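Local coordinates for extracellular ligand-binding receptor (Rhodopseudomonas palustris, PDB 4F06), which binds p-hydroxybenzoic acid and probably delivers such lignin-derived aromatic acids to an ABC transporter as its extracytoplasmic solute-binding component, at residues 109-114 and 366-371; 125-130 and 153-158; 325-330 and 334-339. All blocks are in the same frame, centred on the assembly; numbering follows the deposited sequence. Where two conformers were deposited one is given.

Contact 1 (109-114 and 366-371); sequences ITEKSP and WGLAKQ
Glu111 and Leu368 mark the closest backbone approach of the two segments, and even there their CA atoms stand 9.2 Å apart, so the contact is bridged by side chains. Residues 109-111 belong to a 3-10 segment that begins earlier in the chain, with Lys112 N bonded to Ile109 O at 3.1 Å; the other segment is a weakly bonded helical turn at the C-terminus. Leu368 carries the contact with its two methyls. CD1 lies 3.6 Å from Thr110 OG1, while CD2 sits beside the Glu111 carboxylate, 3.5 Å from Glu111 OE1. The Leu368 and Glu111 side chains run past each other in opposite directions; Glu111 CG, anti to its own carbonyl carbon (chi1 -62°), starts an extended arm along the leucine. In this periplasmic-binding-protein fold the contact lays the chain's last turn, which follows strand 351-363, against the loop between strands 99-101 and 116-118 of the six-stranded sheet. Leu368 also touches Thr333, and Trp366 rests on helix 123-136. With an alanine in place of Leu368, both methyls would go, which would probably open a gap beside Thr110 and take away the apolar packing against the Glu111 side chain. The Glu111 side chain lies about 4 Å from a bound sodium ion.

Contact 2 (125-130 and 153-158); sequences QNTVPA and IDAETA
Thr127 meets Ala155 and Ala158 where two helices run close, with the CA atoms of Thr127 and Ala155 only 6.0 Å apart. Small residues on the 153-158 side allow this approach. Taken in order, that segment begins at Ile153, whose carbonyl O accepts two bonds from the next turn: Thr157 N and Thr157 OG1, each at 3.0 Å, reach it from opposite faces of the carbonyl plane. The hydroxyl comes from above that plane, 36° out of it. The Asp154 side chain touches Met123 and Phe124 of helix 123-136, and its OD2 bonds to Ser107 N. Ala155 follows as the first contact residue: its CB is 3.8 Å from Thr127 OG1, and its carbonyl O lies 3.5 Å from Thr127 CG2. The two helices belong to one alpha/beta lobe. Helix 150-165 is the connection of a beta-alpha-beta crossover between the parallel, neighbouring strands 141-147 and 169-176, and Phe199 of strand 197-201 touches both Thr127 and Ala155. Glu156 points away from this interface and forms salt bridges with Arg175 and Lys160. One turn after Ala155, Ala158 sets its CB 3.7 Å from Thr127 CG2, and the Thr127 CG2 methyl thus rests against both the Ala155 carbonyl O and the Ala158 CB, which approach it from the same side. This placement follows from the Thr127 torsion (chi1 -63°), which puts CG2 anti to N and leaves OG1 to bond to Met123 O in its own helix. Just beyond, that helix is kinked at Pro129, where the ring nitrogen has no bond to the preceding turn.

Contact 3 (325-330 and 334-339); sequences GEVSID and RHITQN. With SO4 (sulfate ion), chain G.
Ser328 and Thr337 form the antiparallel hydrogen-bonded pair of a beta hairpin whose strand segments 327-329 and 336-339 run at 164° with their axes 4.5 Å apart. Thr337 N bonds to Ser328 O at 2.8 Å, and Ser328 N returns the bond to Thr337 O at 3.1 Å. Toward the turn Asp330 N reaches His335 O at 3.1 Å and Arg334 N reaches Asp330 O. On one face Ile336 CD1 lies 3.7 Å from Val327 CB, while Ile329 CD1 crosses to Ile336 CB. The Ile336 CG1 branch, anti to the backbone N (chi1 -169°), is thereby carried across to Val327. On the other face Ser328 OG lies 3.6 Å from Thr337 CB, and a water links Thr337 OG1 with Asp330 OD2, whose mate OD1 bonds to Glu332 N. Arg334 presents the edge of its guanidinium to a sulfate, NH2 donating to O4 at 3.0 Å; Lys316 NZ holds the same ion, probably a crystallisation component. Arg334 NH1 meanwhile bonds to Ile116 O. Strand 327-329 also pairs with 319-322, and strand 336-348 with 250-253 and 351-363, which places the hairpin inside the larger mixed sheet.

Overall arrangement
Contacts 1 and 3 meet where Arg334 NH1 lies 2.9 Å from Thr110 O, a probable hydrogen bond tying the hairpin to the loop of 109-114. Contact 2 is joined to contact 3 through Gln125: its OE1 is 2.8 Å from His335 NE2 and its NE2 is 2.9 Å from Ile336 O. Trp366 CD1, packed 3.7 Å from Val128 CB, connects contacts 1 and 2. Along the chain, contacts 2 and 3 are both nested inside the long loop that contact 1 closes. None lines a ligand pocket: the side chains of Ala155, Ile329 and Thr110 lie about 9, 10 and 12 Å, each from a bound p-hydroxybenzoic acid molecule.

Contact 1 (109-114 and 366-371)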
loop_
_atom_site.group_PDB
_atom_site.type_symbol
_atom_site.label_atom_id
_atom_site.label_comp_id
_atom_site.label_asym_id
_atom_site.label_seq_id
_atom_site.Cartn_x
_atom_site.Cartn_y
_atom_site.Cartn_z
ATOM N N ILE A 109 5.732 8.315 8.496
ATOM C CA ILE A 109 4.847 9.344 7.932
ATOM C C ILE A 109 3.824 9.786 8.981
ATOM O O ILE A 109 3.519 10.968 9.082
ATOM C CB ILE A 109 4.165 8.820 6.668
ATOM C CG1 ILE A 109 5.195 8.637 5.537
ATOM C CG2 ILE A 109 3.033 9.767 6.241
ATOM C CD1 ILE A 109 4.641 7.948 4.298
ATOM N N THR A 110 3.227 8.859 9.742
ATOM C CA THR A 110 2.174 9.250 10.700
ATOM C C THR A 110 2.725 10.135 11.824
ATOM O O THR A 110 1.944 10.854 12.431
ATOM C CB THR A 110 1.451 8.014 11.279
ATOM O OG1 THR A 110 2.448 7.133 11.828
ATOM C CG2 THR A 110 0.631 7.277 10.237
ATOM N N GLU A 111 4.029 10.073 12.069
ATOM C CA GLU A 111 4.632 10.892 13.118
ATOM C C GLU A 111 4.831 12.335 12.678
ATOM O O GLU A 111 5.206 13.171 13.502
ATOM C CB GLU A 111 5.996 10.312 13.567
ATOM C CG GLU A 111 5.864 8.912 14.170
ATOM C CD GLU A 111 7.254 8.375 14.477
ATOM O OE1 GLU A 111 8.077 8.188 13.517
ATOM O OE2 GLU A 111 7.527 8.131 15.656
ATOM N N LYS A 112 4.588 12.648 11.404
ATOM C CA LYS A 112 4.918 13.988 10.899
ATOM C C LYS A 112 3.756 14.992 11.033
ATOM O O LYS A 112 3.931 16.178 10.734
ATOM C CB LYS A 112 5.308 13.915 9.398
ATOM C CG LYS A 112 6.457 12.965 9.126
ATOM C CD LYS A 112 7.716 13.325 9.886
ATOM C CE LYS A 112 8.818 12.351 9.506
ATOM N NZ LYS A 112 10.099 12.664 10.181
ATOM N N SER A 113 2.593 14.536 11.497
ATOM C CA SER A 113 1.498 15.458 11.756
ATOM C C SER A 113 0.518 14.764 12.661
ATOM O O SER A 113 0.260 13.587 12.450
ATOM C CB SER A 113 0.739 15.781 10.461
ATOM O OG SER A 113 -0.375 16.623 10.719
ATOM N N PRO A 114 -0.152 15.480 13.575
ATOM C CA PRO A 114 -1.218 14.866 14.366
ATOM C C PRO A 114 -2.462 14.555 13.521
ATOM O O PRO A 114 -3.318 13.799 13.959
ATOM C CB PRO A 114 -1.575 15.942 15.415
ATOM C CG PRO A 114 -1.181 17.241 14.745
ATOM C CD PRO A 114 0.103 16.881 13.984
ATOM N N TRP A 366 4.746 -2.371 12.975
ATOM C CA TRP A 366 5.897 -2.778 13.736
ATOM C C TRP A 366 7.052 -1.792 13.695
ATOM O O TRP A 366 7.939 -1.887 14.533
ATOM C CB TRP A 366 6.405 -4.139 13.260
ATOM C CG TRP A 366 5.457 -5.275 13.467
ATOM C CD1 TRP A 366 4.813 -6.046 12.507
ATOM C CD2 TRP A 366 5.082 -5.811 14.747
ATOM N NE1 TRP A 366 4.055 -7.039 13.118
ATOM C CE2 TRP A 366 4.153 -6.920 14.474
ATOM C CE3 TRP A 366 5.363 -5.461 16.058
ATOM C CZ2 TRP A 366 3.560 -7.656 15.512
ATOM C CZ3 TRP A 366 4.781 -6.219 17.095
ATOM C CH2 TRP A 366 3.885 -7.275 16.818
ATOM N N GLY A 367 7.086 -0.856 12.721
ATOM C CA GLY A 367 8.146 0.149 12.703
ATOM C C GLY A 367 8.070 1.136 13.853
ATOM O O GLY A 367 9.075 1.752 14.214
ATOM N N LEU A 368 6.887 1.309 14.443
ATOM C CA LEU A 368 6.667 2.269 15.549
ATOM C C LEU A 368 6.285 1.569 16.844
ATOM O O LEU A 368 6.412 2.158 17.921
ATOM C CB LEU A 368 5.557 3.248 15.194
ATOM C CG LEU A 368 5.836 4.109 13.973
ATOM C CD1 LEU A 368 4.653 5.056 13.788
ATOM C CD2 LEU A 368 7.177 4.832 14.057
ATOM N N ALA A 369 5.792 0.342 16.772
ATOM C CA ALA A 369 5.168 -0.287 17.961
ATOM C C ALA A 369 6.168 -0.543 19.116
ATOM O O ALA A 369 5.748 -0.614 20.279
ATOM C CB ALA A 369 4.448 -1.576 17.576
ATOM N N LYS A 370 7.469 -0.653 18.836
ATOM C CA LYS A 370 8.438 -0.933 19.900
ATOM C C LYS A 370 9.233 0.294 20.309
ATOM O O LYS A 370 10.150 0.204 21.108
ATOM C CB LYS A 370 9.371 -2.086 19.519
ATOM C CG LYS A 370 8.633 -3.405 19.443
ATOM C CD LYS A 370 9.613 -4.539 19.257
ATOM C CE LYS A 370 8.894 -5.799 18.817
ATOM N NZ LYS A 370 9.832 -6.958 18.757
ATOM N N GLN A 371 8.863 1.457 19.772
ATOM C CA GLN A 371 9.479 2.721 20.214
ATOM C C GLN A 371 8.995 3.034 21.616
ATOM O O GLN A 371 7.787 3.033 21.834
ATOM C CB GLN A 371 9.075 3.833 19.249
ATOM C CG GLN A 371 9.807 3.685 17.931
ATOM C CD GLN A 371 9.599 4.876 17.034
ATOM O OE1 GLN A 371 8.844 5.798 17.358
ATOM N NE2 GLN A 371 10.265 4.861 15.885
#

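Contact 2 (125-130 and 153-158)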
loop_
_atom_site.group_PDB
_atom_site.type_symbol
_atom_site.label_atom_id
_atom_site.label_comp_id
_atom_site.label_asym_id
_atom_site.label_seq_id
_atom_site.Cartn_x
_atom_site.Cartn_y
_atom_site.Cartn_z
ATOM N N GLN A 125 4.964 -3.519 8.676
ATOM C CA GLN A 125 3.777 -4.321 8.928
ATOM C C GLN A 125 3.721 -5.566 8.031
ATOM O O GLN A 125 3.455 -6.664 8.516
ATOM C CB GLN A 125 2.552 -3.442 8.699
ATOM C CG GLN A 125 1.208 -4.086 9.066
ATOM C CD GLN A 125 0.122 -3.027 8.949
ATOM O OE1 GLN A 125 0.057 -2.270 7.954
ATOM N NE2 GLN A 125 -0.721 -2.937 9.962
ATOM N N ASN A 126 4.010 -5.408 6.735
ATOM C CA ASN A 126 4.003 -6.539 5.809
ATOM C C ASN A 126 5.317 -7.315 5.814
ATOM O O ASN A 126 5.329 -8.523 5.512
ATOM C CB ASN A 126 3.691 -6.092 4.371
ATOM C CG ASN A 126 2.237 -5.686 4.152
ATOM O OD1 ASN A 126 1.924 -4.706 3.389
ATOM N ND2 ASN A 126 1.356 -6.435 4.748
ATOM N N THR A 127 6.440 -6.671 6.163
ATOM C CA THR A 127 7.752 -7.341 6.062
ATOM C C THR A 127 8.057 -8.256 7.237
ATOM O O THR A 127 8.706 -9.299 7.066
ATOM C CB THR A 127 8.864 -6.284 5.900
ATOM O OG1 THR A 127 8.661 -5.591 4.680
ATOM C CG2 THR A 127 10.252 -6.948 5.852
ATOM N N VAL A 128 7.626 -7.889 8.449
ATOM C CA VAL A 128 7.921 -8.783 9.593
ATOM C C VAL A 128 7.339 -10.185 9.312
ATOM O O VAL A 128 8.052 -11.175 9.521
ATOM C CB VAL A 128 7.421 -8.113 10.890
ATOM C CG1 VAL A 128 7.312 -9.128 12.039
ATOM C CG2 VAL A 128 8.372 -6.965 11.272
ATOM N N PRO A 129 6.072 -10.317 8.833
ATOM C CA PRO A 129 5.613 -11.672 8.478
ATOM C C PRO A 129 6.413 -12.332 7.354
ATOM O O PRO A 129 6.577 -13.551 7.378
ATOM C CB PRO A 129 4.136 -11.437 8.090
ATOM C CG PRO A 129 3.728 -10.275 8.980
ATOM C CD PRO A 129 4.947 -9.363 8.890
ATOM N N ALA A 130 6.894 -11.563 6.372
ATOM C CA ALA A 130 7.702 -12.150 5.302
ATOM C C ALA A 130 8.937 -12.795 5.887
ATOM O O ALA A 130 9.321 -13.892 5.432
ATOM C CB ALA A 130 8.095 -11.102 4.272
ATOM N N ILE A 153 14.109 1.215 2.463
ATOM C CA ILE A 153 14.998 1.205 3.632
ATOM C C ILE A 153 14.262 0.624 4.853
ATOM O O ILE A 153 14.825 -0.221 5.549
ATOM C CB ILE A 153 15.528 2.628 3.892
ATOM C CG1 ILE A 153 16.441 3.039 2.718
ATOM C CG2 ILE A 153 16.325 2.627 5.203
ATOM C CD1 ILE A 153 16.793 4.523 2.631
ATOM N N ASP A 154 12.980 0.970 5.046
ATOM C CA ASP A 154 12.196 0.357 6.120
ATOM C C ASP A 154 12.118 -1.173 5.904
ATOM O O ASP A 154 12.291 -1.951 6.828
ATOM C CB ASP A 154 10.764 0.864 6.133
ATOM C CG ASP A 154 10.522 2.136 6.918
ATOM O OD1 ASP A 154 11.428 2.794 7.417
ATOM O OD2 ASP A 154 9.331 2.520 6.932
ATOM N N ALA A 155 11.820 -1.608 4.688
ATOM C CA ALA A 155 11.669 -3.053 4.411
ATOM C C ALA A 155 12.976 -3.792 4.684
ATOM O O ALA A 155 12.980 -4.878 5.278
ATOM C CB ALA A 155 11.237 -3.313 2.962
ATOM N N GLU A 156 14.111 -3.221 4.232
ATOM C CA GLU A 156 15.395 -3.848 4.496
ATOM C C GLU A 156 15.635 -3.988 6.002
ATOM O O GLU A 156 16.073 -5.053 6.466
ATOM C CB GLU A 156 16.504 -3.028 3.827
ATOM C CG GLU A 156 17.901 -3.542 4.164
ATOM C CD GLU A 156 18.996 -2.692 3.564
ATOM O OE1 GLU A 156 18.728 -1.697 2.928
ATOM O OE2 GLU A 156 20.180 -3.021 3.812
ATOM N N THR A 157 15.424 -2.911 6.756
ATOM C CA THR A 157 15.680 -2.903 8.214
ATOM C C THR A 157 14.773 -3.929 8.893
ATOM O O THR A 157 15.231 -4.748 9.704
ATOM C CB THR A 157 15.417 -1.497 8.756
ATOM O OG1 THR A 157 16.312 -0.595 8.096
ATOM C CG2 THR A 157 15.651 -1.491 10.251
ATOM N N ALA A 158 13.486 -3.934 8.513
ATOM C CA ALA A 158 12.538 -4.861 9.130
ATOM C C ALA A 158 12.916 -6.308 8.845
ATOM O O ALA A 158 12.862 -7.192 9.733
ATOM C CB ALA A 158 11.137 -4.589 8.591
#

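Contact 3 (325-330 and 334-339)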
loop_
_atom_site.group_PDB
_atom_site.type_symbol
_atom_site.label_atom_id
_atom_site.label_comp_id
_atom_site.label_asym_id
_atom_site.label_seq_id
_atom_site.Cartn_x
_atom_site.Cartn_y
_atom_site.Cartn_z
ATOM N N GLY A 325 -10.379 -7.689 5.376
ATOM C CA GLY A 325 -10.348 -8.370 6.688
ATOM C C GLY A 325 -10.756 -7.387 7.775
ATOM O O GLY A 325 -11.008 -6.208 7.508
ATOM N N GLU A 326 -10.815 -7.865 9.012
ATOM C CA GLU A 326 -11.089 -6.982 10.166
ATOM C C GLU A 326 -9.937 -6.004 10.342
ATOM O O GLU A 326 -8.767 -6.401 10.233
ATOM C CB GLU A 326 -11.303 -7.839 11.419
ATOM C CG GLU A 326 -12.492 -8.770 11.262
ATOM C CD GLU A 326 -12.993 -9.434 12.517
ATOM O OE1 GLU A 326 -12.239 -9.592 13.505
ATOM O OE2 GLU A 326 -14.166 -9.848 12.476
ATOM N N VAL A 327 -10.251 -4.732 10.591
ATOM C CA VAL A 327 -9.226 -3.682 10.726
ATOM C C VAL A 327 -9.604 -2.731 11.838
ATOM O O VAL A 327 -10.749 -2.699 12.300
ATOM C CB VAL A 327 -9.035 -2.887 9.417
ATOM C CG1 VAL A 327 -8.516 -3.779 8.293
ATOM C CG2 VAL A 327 -10.312 -2.152 9.028
ATOM N N SER A 328 -8.631 -1.937 12.271
ATOM C CA SER A 328 -8.927 -0.847 13.191
ATOM C C SER A 328 -7.911 0.253 13.017
ATOM O O SER A 328 -6.824 -0.009 12.465
ATOM C CB SER A 328 -8.916 -1.340 14.662
ATOM O OG SER A 328 -7.644 -1.896 14.975
ATOM N N ILE A 329 -8.212 1.456 13.482
ATOM C CA ILE A 329 -7.180 2.515 13.502
ATOM C C ILE A 329 -6.595 2.566 14.917
ATOM O O ILE A 329 -7.300 2.876 15.907
ATOM C CB ILE A 329 -7.798 3.881 13.144
ATOM C CG1 ILE A 329 -8.346 3.884 11.707
ATOM C CG2 ILE A 329 -6.716 4.947 13.325
ATOM C CD1 ILE A 329 -7.316 3.497 10.632
ATOM N N ASP A 330 -5.324 2.251 15.040
ATOM C CA ASP A 330 -4.653 2.303 16.332
ATOM C C ASP A 330 -4.581 3.747 16.805
ATOM O O ASP A 330 -4.052 4.567 16.101
ATOM C CB ASP A 330 -3.255 1.698 16.190
ATOM C CG ASP A 330 -2.581 1.455 17.537
ATOM O OD1 ASP A 330 -2.619 2.348 18.367
ATOM O OD2 ASP A 330 -2.055 0.371 17.818
ATOM N N ARG A 334 -2.170 6.075 14.676
ATOM C CA ARG A 334 -3.079 6.526 13.613
ATOM C C ARG A 334 -2.874 5.716 12.326
ATOM O O ARG A 334 -3.242 6.156 11.241
ATOM C CB ARG A 334 -3.004 8.061 13.380
ATOM C CG ARG A 334 -3.713 8.807 14.498
ATOM C CD ARG A 334 -3.321 10.304 14.487
ATOM N NE ARG A 334 -1.951 10.519 14.983
ATOM C CZ ARG A 334 -0.879 10.790 14.261
ATOM N NH1 ARG A 334 -0.929 10.839 12.951
ATOM N NH2 ARG A 334 0.277 11.023 14.872
ATOM N N HIS A 335 -2.355 4.505 12.484
ATOM C CA HIS A 335 -2.178 3.571 11.366
ATOM C C HIS A 335 -3.159 2.400 11.470
ATOM O O HIS A 335 -3.497 1.952 12.588
ATOM C CB HIS A 335 -0.733 3.038 11.357
ATOM C CG HIS A 335 -0.511 2.142 10.206
ATOM N ND1 HIS A 335 -0.518 2.589 8.900
ATOM C CD2 HIS A 335 -0.445 0.760 10.152
ATOM C CE1 HIS A 335 -0.445 1.526 8.075
ATOM N NE2 HIS A 335 -0.388 0.404 8.819
ATOM N N ILE A 336 -3.578 1.873 10.324
ATOM C CA ILE A 336 -4.530 0.731 10.284
ATOM C C ILE A 336 -3.863 -0.579 10.730
ATOM O O ILE A 336 -2.941 -1.074 10.097
ATOM C CB ILE A 336 -5.141 0.660 8.864
ATOM C CG1 ILE A 336 -6.329 -0.306 8.836
ATOM C CG2 ILE A 336 -4.102 0.375 7.779
ATOM C CD1 ILE A 336 -7.233 -0.133 7.624
ATOM N N THR A 337 -4.375 -1.137 11.855
ATOM C CA THR A 337 -4.024 -2.482 12.268
ATOM C C THR A 337 -4.835 -3.471 11.438
ATOM O O THR A 337 -6.037 -3.271 11.250
ATOM C CB THR A 337 -4.335 -2.651 13.755
ATOM O OG1 THR A 337 -3.395 -1.839 14.455
ATOM C CG2 THR A 337 -4.159 -4.111 14.217
ATOM N N GLN A 338 -4.201 -4.516 10.922
ATOM C CA GLN A 338 -4.874 -5.374 9.943
ATOM C C GLN A 338 -4.148 -6.692 9.858
ATOM O O GLN A 338 -2.955 -6.840 10.169
ATOM C CB GLN A 338 -4.872 -4.684 8.573
ATOM C CG GLN A 338 -3.454 -4.430 7.995
ATOM C CD GLN A 338 -3.545 -3.500 6.808
ATOM O OE1 GLN A 338 -4.575 -3.446 6.157
ATOM N NE2 GLN A 338 -2.461 -2.763 6.496
ATOM N N ASN A 339 -4.851 -7.693 9.326
ATOM C CA ASN A 339 -4.192 -8.974 9.010
ATOM C C ASN A 339 -3.149 -8.784 7.908
ATOM O O ASN A 339 -3.305 -7.936 6.991
ATOM C CB ASN A 339 -5.239 -9.934 8.441
ATOM C CG ASN A 339 -6.356 -10.244 9.411
ATOM O OD1 ASN A 339 -6.247 -9.999 10.635
ATOM N ND2 ASN A 339 -7.432 -10.815 8.865
HETATM S S SO4 G . -0.707 12.212 18.452
HETATM O O1 SO4 G . -0.961 13.403 17.599
HETATM O O2 SO4 G . -0.262 12.592 19.817
HETATM O O3 SO4 G . -1.933 11.397 18.573
HETATM O O4 SO4 G . 0.436 11.409 17.851
HETATM O O HOH W 1 -7.401 -7.597 8.112
HETATM O O HOH W 2 -10.486 -10.888 9.638
HETATM O O HOH W 3 -3.256 -1.996 17.081
#